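Local coordinates for ABC-type transport system, sugar-family extracellular solute-binding protein (PDB 6HNI) that binds tyrosine in a closed cleft as the extracellular, lipoprotein component of a probable ABC-type uptake system, and has adhesive properties, at residues K24-Q30 against K85-I91; G134-F138 against Y258-G262; S243-E247 against I291-E295. The protein carries 1 engineered substitution. One frame throughout, in Å; residues are numbered along the deposited sequence. Where two conformers were deposited one is given.

Interaction 1. Residues K24-Q30 against K85-I91; sequences KKIGITQ and KDLIFAI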
loop_
_atom_site.group_PDB
_atom_site.type_symbol
_atom_site.label_atom_id
_atom_site.label_comp_id
_atom_site.label_asym_id
_atom_site.label_seq_id
_atom_site.Cartn_x
_atom_site.Cartn_y
_atom_site.Cartn_z
ATOM N N LYS A 24 1.527 27.234 -8.844
ATOM C CA LYS A 24 0.658 26.084 -9.019
ATOM C C LYS A 24 0.296 25.554 -7.634
ATOM O O LYS A 24 1.159 25.431 -6.760
ATOM C CB LYS A 24 1.366 25.003 -9.879
ATOM C CG LYS A 24 1.647 25.384 -11.361
ATOM C CD LYS A 24 0.349 25.492 -12.126
ATOM C CE LYS A 24 0.465 26.162 -13.462
ATOM N NZ LYS A 24 1.033 25.314 -14.502
ATOM N N LYS A 25 -0.995 25.284 -7.460
ATOM C CA LYS A 25 -1.523 24.797 -6.171
ATOM C C LYS A 25 -1.836 23.299 -6.262
ATOM O O LYS A 25 -2.599 22.863 -7.111
ATOM C CB LYS A 25 -2.764 25.602 -5.767
ATOM C CG LYS A 25 -2.413 27.104 -5.701
ATOM C CD LYS A 25 -3.521 28.083 -5.380
ATOM C CE LYS A 25 -2.989 29.524 -5.505
ATOM N NZ LYS A 25 -2.714 29.909 -6.922
ATOM N N ILE A 26 -1.122 22.572 -5.428
ATOM C CA ILE A 26 -1.198 21.114 -5.409
ATOM C C ILE A 26 -1.853 20.735 -4.086
ATOM O O ILE A 26 -1.458 21.159 -3.043
ATOM C CB ILE A 26 0.200 20.469 -5.508
ATOM C CG1 ILE A 26 0.940 20.924 -6.791
ATOM C CG2 ILE A 26 0.083 18.952 -5.342
ATOM C CD1 ILE A 26 2.345 20.378 -6.832
ATOM N N GLY A 27 -2.859 19.871 -4.184
ATOM C CA GLY A 27 -3.450 19.230 -2.984
ATOM C C GLY A 27 -2.957 17.804 -2.860
ATOM O O GLY A 27 -2.999 17.072 -3.856
ATOM N N ILE A 28 -2.471 17.457 -1.654
ATOM C CA ILE A 28 -2.084 16.062 -1.393
ATOM C C ILE A 28 -3.110 15.515 -0.382
ATOM O O ILE A 28 -3.307 16.097 0.645
ATOM C CB ILE A 28 -0.693 15.948 -0.792
ATOM C CG1 ILE A 28 0.395 16.591 -1.705
ATOM C CG2 ILE A 28 -0.383 14.474 -0.501
ATOM C CD1 ILE A 28 1.815 16.411 -1.242
ATOM N N THR A 29 -3.738 14.432 -0.811
ATOM C CA THR A 29 -4.759 13.745 0.058
ATOM C C THR A 29 -4.222 12.362 0.371
ATOM O O THR A 29 -4.040 11.530 -0.496
ATOM C CB THR A 29 -6.135 13.768 -0.608
ATOM O OG1 THR A 29 -7.047 12.976 0.238
ATOM C CG2 THR A 29 -6.217 13.188 -1.970
ATOM N N GLN A 30 -3.953 12.161 1.662
ATOM C CA GLN A 30 -3.392 10.902 2.145
ATOM C C GLN A 30 -4.371 10.255 3.162
ATOM O O GLN A 30 -4.868 10.935 4.031
ATOM C CB GLN A 30 -2.054 11.158 2.825
ATOM C CG GLN A 30 -1.308 9.918 3.258
ATOM C CD GLN A 30 0.067 10.180 3.849
ATOM O OE1 GLN A 30 0.803 11.077 3.367
ATOM N NE2 GLN A 30 0.487 9.368 4.816
ATOM N N LYS A 85 -7.675 23.486 -7.211
ATOM C CA LYS A 85 -6.298 23.063 -7.256
ATOM C C LYS A 85 -5.896 22.786 -8.710
ATOM O O LYS A 85 -6.706 22.377 -9.543
ATOM C CB LYS A 85 -6.086 21.775 -6.481
ATOM C CG LYS A 85 -6.298 21.869 -4.977
ATOM C CD LYS A 85 -5.484 22.934 -4.271
ATOM C CE LYS A 85 -5.669 22.826 -2.781
ATOM N NZ LYS A 85 -5.032 23.930 -2.058
ATOM N N ASP A 86 -4.626 23.014 -9.005
ATOM C CA ASP A 86 -4.098 22.658 -10.315
ATOM C C ASP A 86 -3.817 21.169 -10.516
ATOM O O ASP A 86 -3.849 20.659 -11.623
ATOM C CB ASP A 86 -2.815 23.473 -10.549
ATOM C CG ASP A 86 -3.065 24.980 -10.589
ATOM O OD1 ASP A 86 -3.705 25.361 -11.569
ATOM O OD2 ASP A 86 -2.681 25.696 -9.605
ATOM N N LEU A 87 -3.590 20.480 -9.392
ATOM C CA LEU A 87 -3.240 19.060 -9.396
ATOM C C LEU A 87 -3.590 18.522 -8.014
ATOM O O LEU A 87 -3.343 19.151 -7.009
ATOM C CB LEU A 87 -1.732 18.890 -9.637
ATOM C CG LEU A 87 -1.139 17.486 -9.433
ATOM C CD1 LEU A 87 -1.652 16.582 -10.496
ATOM C CD2 LEU A 87 0.390 17.547 -9.505
ATOM N N ILE A 88 -4.129 17.294 -8.029
ATOM C CA ILE A 88 -4.351 16.516 -6.779
ATOM C C ILE A 88 -3.497 15.258 -6.787
ATOM O O ILE A 88 -3.474 14.564 -7.788
ATOM C CB ILE A 88 -5.825 16.147 -6.675
ATOM C CG1 ILE A 88 -6.676 17.388 -6.471
ATOM C CG2 ILE A 88 -6.047 15.176 -5.471
ATOM C CD1 ILE A 88 -8.162 17.169 -6.678
ATOM N N PHE A 89 -2.722 15.089 -5.742
ATOM C CA PHE A 89 -1.936 13.870 -5.553
ATOM C C PHE A 89 -2.658 13.063 -4.438
ATOM O O PHE A 89 -2.784 13.524 -3.320
ATOM C CB PHE A 89 -0.526 14.254 -5.108
ATOM C CG PHE A 89 0.387 13.106 -4.729
ATOM C CD1 PHE A 89 0.420 11.912 -5.453
ATOM C CD2 PHE A 89 1.244 13.254 -3.671
ATOM C CE1 PHE A 89 1.272 10.864 -5.027
ATOM C CE2 PHE A 89 2.101 12.237 -3.275
ATOM C CZ PHE A 89 2.109 11.060 -3.997
ATOM N N ALA A 90 -3.090 11.875 -4.865
ATOM C CA ALA A 90 -3.914 10.989 -3.945
ATOM C C ALA A 90 -3.113 9.727 -3.620
ATOM O O ALA A 90 -2.658 8.990 -4.505
ATOM C CB ALA A 90 -5.259 10.656 -4.605
ATOM N N ILE A 91 -3.024 9.458 -2.302
ATOM C CA ILE A 91 -2.203 8.403 -1.792
ATOM C C ILE A 91 -3.160 7.398 -1.134
ATOM O O ILE A 91 -3.710 7.704 -0.081
ATOM C CB ILE A 91 -1.176 8.918 -0.764
ATOM C CG1 ILE A 91 -0.262 10.014 -1.393
ATOM C CG2 ILE A 91 -0.361 7.797 -0.165
ATOM C CD1 ILE A 91 0.549 10.683 -0.323
#
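Gly27 N donates to Leu87 O, and Gly27 O in turn accepts from Phe89 N at 2.8 Å, so this glycine is gripped on both its polar atoms by the neighbouring strand. Thr29 repeats the pattern with Phe89 O and Ile91 N, which pairs 24-30 and 87-91 as parallel strands with axes 4.7 Å apart. At the entry to the second strand Asp86 does the work of a strand residue with its side chain: OD2 takes Lys25 N through its anti lone pair at 2.8 Å, 177° at the hydrogen, while Asp86 N reaches Lys25 O. Ile28 and Phe89 lie side by side on one face; Ile28 CG1 meets the ring edge in its plane, and Ile91 CG1 sits 3.6 Å above the plane of the ring, displaced toward its rim. The Phe89 ring also stacks with Phe44 of helix 35-50. On the other face Thr29 CG2 touches Ala90 CB at 3.8 Å, and Thr29 also packs on Ile76 and Phe80 of helix 70-82. Lys85 arches past Gly27 to a salt bridge with Asp62. Strand 24-30 thus lies between 59-65 and 87-91 in the parallel sheet, strand order 2-1-3-4-5 counted along the chain, helices on both faces, of a periplasmic-binding-protein lobe.

Interaction 2. Residues G134-F138 against Y258-G262; sequences GTSDF and YEKLG. With TYR (tyrosine), chain B.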
loop_
_atom_site.group_PDB
_atom_site.type_symbol
_atom_site.label_atom_id
_atom_site.label_comp_id
_atom_site.label_asym_id
_atom_site.label_seq_id
_atom_site.Cartn_x
_atom_site.Cartn_y
_atom_site.Cartn_z
ATOM N N GLY A 134 -0.804 7.909 -12.725
ATOM C CA GLY A 134 0.121 7.821 -11.644
ATOM C C GLY A 134 0.789 6.472 -11.571
ATOM O O GLY A 134 1.144 5.893 -12.553
ATOM N N THR A 135 0.917 6.004 -10.330
ATOM C CA THR A 135 1.588 4.750 -10.067
ATOM C C THR A 135 0.647 3.786 -9.276
ATOM O O THR A 135 -0.217 4.230 -8.536
ATOM C CB THR A 135 2.871 4.913 -9.245
ATOM O OG1 THR A 135 2.622 5.709 -8.095
ATOM C CG2 THR A 135 3.970 5.627 -10.077
ATOM N N SER A 136 0.922 2.526 -9.537
ATOM C CA SER A 136 0.248 1.409 -8.832
ATOM C C SER A 136 1.299 0.689 -8.049
ATOM O O SER A 136 2.406 0.408 -8.499
ATOM C CB SER A 136 -0.409 0.532 -9.864
ATOM O OG SER A 136 -0.747 -0.754 -9.216
ATOM N N ASP A 137 0.880 0.247 -6.824
ATOM C CA ASP A 137 1.706 -0.590 -5.958
ATOM C C ASP A 137 1.363 -2.057 -6.121
ATOM O O ASP A 137 1.601 -2.846 -5.165
ATOM C CB ASP A 137 1.680 -0.173 -4.486
ATOM C CG ASP A 137 0.302 -0.338 -3.817
ATOM O OD1 ASP A 137 -0.685 -0.477 -4.546
ATOM O OD2 ASP A 137 0.310 -0.232 -2.554
ATOM N N PHE A 138 0.852 -2.468 -7.260
ATOM C CA PHE A 138 0.687 -3.891 -7.551
ATOM C C PHE A 138 1.951 -4.660 -7.296
ATOM O O PHE A 138 3.060 -4.279 -7.700
ATOM C CB PHE A 138 0.262 -4.138 -9.004
ATOM C CG PHE A 138 0.210 -5.595 -9.322
ATOM C CD1 PHE A 138 -0.868 -6.344 -8.906
ATOM C CD2 PHE A 138 1.271 -6.231 -9.911
ATOM C CE1 PHE A 138 -0.886 -7.730 -9.106
ATOM C CE2 PHE A 138 1.276 -7.598 -10.120
ATOM C CZ PHE A 138 0.198 -8.342 -9.722
ATOM N N TYR A 258 8.428 2.132 -1.679
ATOM C CA TYR A 258 7.354 3.112 -1.838
ATOM C C TYR A 258 7.863 4.568 -2.002
ATOM O O TYR A 258 7.213 5.360 -2.689
ATOM C CB TYR A 258 6.380 3.012 -0.670
ATOM C CG TYR A 258 5.313 1.938 -0.889
ATOM C CD1 TYR A 258 5.602 0.582 -0.641
ATOM C CD2 TYR A 258 4.066 2.251 -1.328
ATOM C CE1 TYR A 258 4.642 -0.373 -0.847
ATOM C CE2 TYR A 258 3.066 1.264 -1.480
ATOM C CZ TYR A 258 3.406 -0.045 -1.261
ATOM O OH TYR A 258 2.437 -1.047 -1.392
ATOM N N GLU A 259 9.005 4.874 -1.404
ATOM C CA GLU A 259 9.596 6.220 -1.649
ATOM C C GLU A 259 9.907 6.345 -3.126
ATOM O O GLU A 259 9.633 7.416 -3.737
ATOM C CB GLU A 259 10.813 6.440 -0.790
ATOM C CG GLU A 259 11.272 7.906 -0.971
ATOM C CD GLU A 259 12.391 8.374 -0.040
ATOM O OE1 GLU A 259 12.601 7.807 1.069
ATOM O OE2 GLU A 259 13.046 9.378 -0.416
ATOM N N LYS A 260 10.520 5.341 -3.732
ATOM C CA LYS A 260 10.791 5.388 -5.200
ATOM C C LYS A 260 9.528 5.489 -6.015
ATOM O O LYS A 260 9.478 6.126 -7.086
ATOM C CB LYS A 260 11.672 4.238 -5.670
ATOM C CG LYS A 260 13.046 4.223 -5.023
ATOM C CD LYS A 260 13.898 3.067 -5.491
ATOM C CE LYS A 260 15.292 3.119 -4.920
ATOM N NZ LYS A 260 16.149 2.202 -5.693
ATOM N N LEU A 261 8.475 4.797 -5.598
ATOM C CA LEU A 261 7.174 4.868 -6.283
ATOM C C LEU A 261 6.593 6.299 -6.240
ATOM O O LEU A 261 6.062 6.781 -7.243
ATOM C CB LEU A 261 6.182 3.830 -5.710
ATOM C CG LEU A 261 4.992 3.469 -6.577
ATOM C CD1 LEU A 261 5.410 2.517 -7.703
ATOM C CD2 LEU A 261 3.883 2.791 -5.723
ATOM N N GLY A 262 6.711 6.932 -5.082
ATOM C CA GLY A 262 6.302 8.318 -4.916
ATOM C C GLY A 262 7.127 9.302 -5.758
ATOM O O GLY A 262 6.562 10.207 -6.364
HETATM N N TYR B . -2.354 -0.770 -1.785
HETATM C CA TYR B . -3.143 0.068 -0.864
HETATM C C TYR B . -4.262 0.753 -1.633
HETATM O O TYR B . -4.921 1.610 -1.058
HETATM C CB TYR B . -2.267 0.996 0.001
HETATM C CG TYR B . -1.386 0.245 0.943
HETATM C CD1 TYR B . -1.969 -0.489 2.018
HETATM C CD2 TYR B . -0.033 0.153 0.808
HETATM C CE1 TYR B . -1.180 -1.249 2.841
HETATM C CE2 TYR B . 0.773 -0.604 1.629
HETATM C CZ TYR B . 0.176 -1.339 2.681
HETATM O OH TYR B . 0.965 -2.112 3.510
HETATM O OXT TYR B . -4.549 0.381 -2.752
HETATM O O HOH W 1 3.130 -3.281 -2.923
#
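Asp137 and Tyr258 meet with their flat groups almost perpendicular, the carboxylate plane turned 85° from the phenol ring. The carboxylate oxygen arrives at the ring's edge, near its plane, and Tyr258 OH donates to Asp137 OD2 at 2.6 Å. The hydroxyl comes in on the anti side of that oxygen, 25° out of the carboxylate plane. The same OD2 also accepts from the amino nitrogen N of the bound tyrosine at 2.8 Å, with a weaker bond from that nitrogen to OD1, so OD2 is shared between the ligand's amino group and the Tyr258 hydroxyl. Such a carboxylate would be expected to favour a charged ammonium group on the ligand. With chi1 at 65°, Asp137 CG is tucked between its own backbone N and carbonyl carbon, which directs the carboxylate toward Tyr258 OH and the ligand N. Asp137 CB lies 3.6 Å from Tyr258 CE2. A water closes a second route, donating to Asp137 O and to Tyr258 OH. Beside this polar site, Leu261 and Thr135 run alongside each other, pointing opposite ways: Leu261 CG lies 3.6 Å from Thr135 OG1, whose polar partners include Thr265 and Thr111. The leucine's CD2 fills in against Asp137 CB at 3.9 Å. Ser136 OG accepts from Phe138 N, an ST turn that bends the chain at Asp137. Strand 132-136, an edge strand of its parallel sheet, is thus joined to the first turn of helix 258-273, with Ala112 of strand 108-113 and Ala36, Ala39 and Thr40 of helix 35-50 packed round the Tyr258 side chain.

Interaction 3. Residues S243-E247 against I291-E295; sequences SGPVE and IIVNE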
loop_
_atom_site.group_PDB
_atom_site.type_symbol
_atom_site.label_atom_id
_atom_site.label_comp_id
_atom_site.label_asym_id
_atom_site.label_seq_id
_atom_site.Cartn_x
_atom_site.Cartn_y
_atom_site.Cartn_z
ATOM N N SER A 243 7.274 -3.614 3.169
ATOM C CA SER A 243 8.111 -3.526 4.338
ATOM C C SER A 243 7.537 -2.720 5.501
ATOM O O SER A 243 8.011 -2.883 6.615
ATOM C CB SER A 243 9.504 -3.058 3.993
ATOM O OG SER A 243 9.540 -1.693 3.610
ATOM N N GLY A 244 6.539 -1.859 5.268
ATOM C CA GLY A 244 5.964 -1.086 6.355
ATOM C C GLY A 244 5.499 -1.995 7.498
ATOM O O GLY A 244 5.852 -1.795 8.663
ATOM N N PRO A 245 4.690 -3.008 7.179
ATOM C CA PRO A 245 4.263 -3.895 8.294
ATOM C C PRO A 245 5.411 -4.636 8.939
ATOM O O PRO A 245 5.317 -4.985 10.106
ATOM C CB PRO A 245 3.307 -4.847 7.578
ATOM C CG PRO A 245 2.685 -4.011 6.493
ATOM C CD PRO A 245 3.825 -3.150 6.008
ATOM N N VAL A 246 6.481 -4.930 8.207
ATOM C CA VAL A 246 7.666 -5.556 8.781
ATOM C C VAL A 246 8.308 -4.645 9.816
ATOM O O VAL A 246 8.631 -5.090 10.927
ATOM C CB VAL A 246 8.644 -6.046 7.696
ATOM C CG1 VAL A 246 9.923 -6.638 8.270
ATOM C CG2 VAL A 246 7.956 -7.001 6.740
ATOM N N GLU A 247 8.443 -3.354 9.478
ATOM C CA GLU A 247 8.935 -2.373 10.441
ATOM C C GLU A 247 8.045 -2.308 11.685
ATOM O O GLU A 247 8.543 -2.064 12.794
ATOM C CB GLU A 247 9.038 -0.955 9.836
ATOM C CG GLU A 247 9.988 -0.822 8.652
ATOM C CD GLU A 247 9.973 0.570 8.024
ATOM O OE1 GLU A 247 9.043 1.389 8.275
ATOM O OE2 GLU A 247 10.914 0.846 7.260
ATOM N N ILE A 291 14.016 -8.205 -0.182
ATOM C CA ILE A 291 13.598 -8.986 0.984
ATOM C C ILE A 291 14.076 -8.277 2.252
ATOM O O ILE A 291 15.278 -7.977 2.412
ATOM C CB ILE A 291 14.136 -10.436 0.962
ATOM C CG1 ILE A 291 13.711 -11.178 -0.290
ATOM C CG2 ILE A 291 13.677 -11.236 2.225
ATOM C CD1 ILE A 291 14.429 -12.483 -0.513
ATOM N N ILE A 292 13.118 -7.972 3.139
ATOM C CA ILE A 292 13.383 -7.294 4.397
ATOM C C ILE A 292 12.696 -8.137 5.503
ATOM O O ILE A 292 11.537 -8.573 5.378
ATOM C CB ILE A 292 12.876 -5.821 4.383
ATOM C CG1 ILE A 292 13.685 -5.002 3.341
ATOM C CG2 ILE A 292 12.978 -5.204 5.770
ATOM C CD1 ILE A 292 13.205 -3.570 3.150
ATOM N N VAL A 293 13.469 -8.366 6.565
ATOM C CA VAL A 293 13.079 -9.207 7.677
ATOM C C VAL A 293 13.274 -8.407 8.972
ATOM O O VAL A 293 14.239 -7.683 9.130
ATOM C CB VAL A 293 13.934 -10.478 7.710
ATOM C CG1 VAL A 293 13.722 -11.266 9.008
ATOM C CG2 VAL A 293 13.648 -11.334 6.498
ATOM N N ASN A 294 12.342 -8.563 9.906
ATOM C CA ASN A 294 12.417 -7.936 11.185
ATOM C C ASN A 294 13.189 -8.900 12.039
ATOM O O ASN A 294 12.672 -9.963 12.439
ATOM C CB ASN A 294 11.015 -7.594 11.721
ATOM C CG ASN A 294 11.051 -6.891 13.078
ATOM O OD1 ASN A 294 11.790 -7.293 13.967
ATOM N ND2 ASN A 294 10.256 -5.826 13.230
ATOM N N GLU A 295 14.431 -8.551 12.382
ATOM C CA GLU A 295 15.294 -9.458 13.155
ATOM C C GLU A 295 14.804 -9.690 14.584
ATOM O O GLU A 295 15.150 -10.687 15.193
ATOM C CB GLU A 295 16.766 -8.989 13.167
ATOM C CG GLU A 295 17.075 -7.698 13.915
ATOM C CD GLU A 295 18.587 -7.436 14.027
ATOM O OE1 GLU A 295 19.144 -7.521 15.139
ATOM O OE2 GLU A 295 19.238 -7.149 13.003
#
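The amide nitrogen ND2 of Asn294 is held by two acceptors, Val246 O at the end of the short helix 243-247 and Thr316 OG1 near the chain's C-terminus. The bond from Asn294 ND2 to Val246 O is 2.9 Å long and nearly straight, 174° at the hydrogen, and the carbonyl oxygen lies in the plane of the amide. Asn294 CG stands anti to its own N (chi1 -179°), carrying the amide across to the helix, while OD1 of the same group caps the next helix by accepting from Ile297 N, with a weaker bond from Asp296 N. One side chain therefore fixes the carbonyl of one helix and the N-terminus of another, and both ends of its amide are engaged. Asn294 is the N-cap of helix 295-300, at the point where the central strand of a small mixed sheet, 252-255, 290-294 and 311-314, gives way to that helix. Helix 243-247 packs against this strand with axes 8.0 Å apart. Val246 CG1 lies 3.7 Å from Asn294 CB and 3.5 Å from Asn294 N. That methyl also comes 4.2 Å from CG2 of Ile292. Two residues before Asn294 in the strand, Ile292 also rests its CD1 on Ser243 CB at 3.8 Å, and Cys253 of the adjacent strand touches both Ser243 and Val246. Pro245, on the same short helix, reaches the bound tyrosine.

Interactions 1 and 2 both belong to the five-stranded parallel sheet: interaction 1 pairs two of its inner strands, whereas interaction 2 joins one of its two outermost strands, 132-136, to a helix beside the ligand. Their nearest atoms are about 5 Å apart. Both are buried, but the first depends on backbone bonds and apolar packing, the second on a carboxylate shared between a phenol and the bound tyrosine. Interaction 3, partly buried, lies across the chain's centre from interaction 1, about 30 Å between centres, and uses a side-chain amide and a few methyls. Helix 258-273 of interaction 2 leads along the chain into strand 290-294 of interaction 3; both include ligand-pocket residues, though Pro245 takes no part in interaction 3's packing.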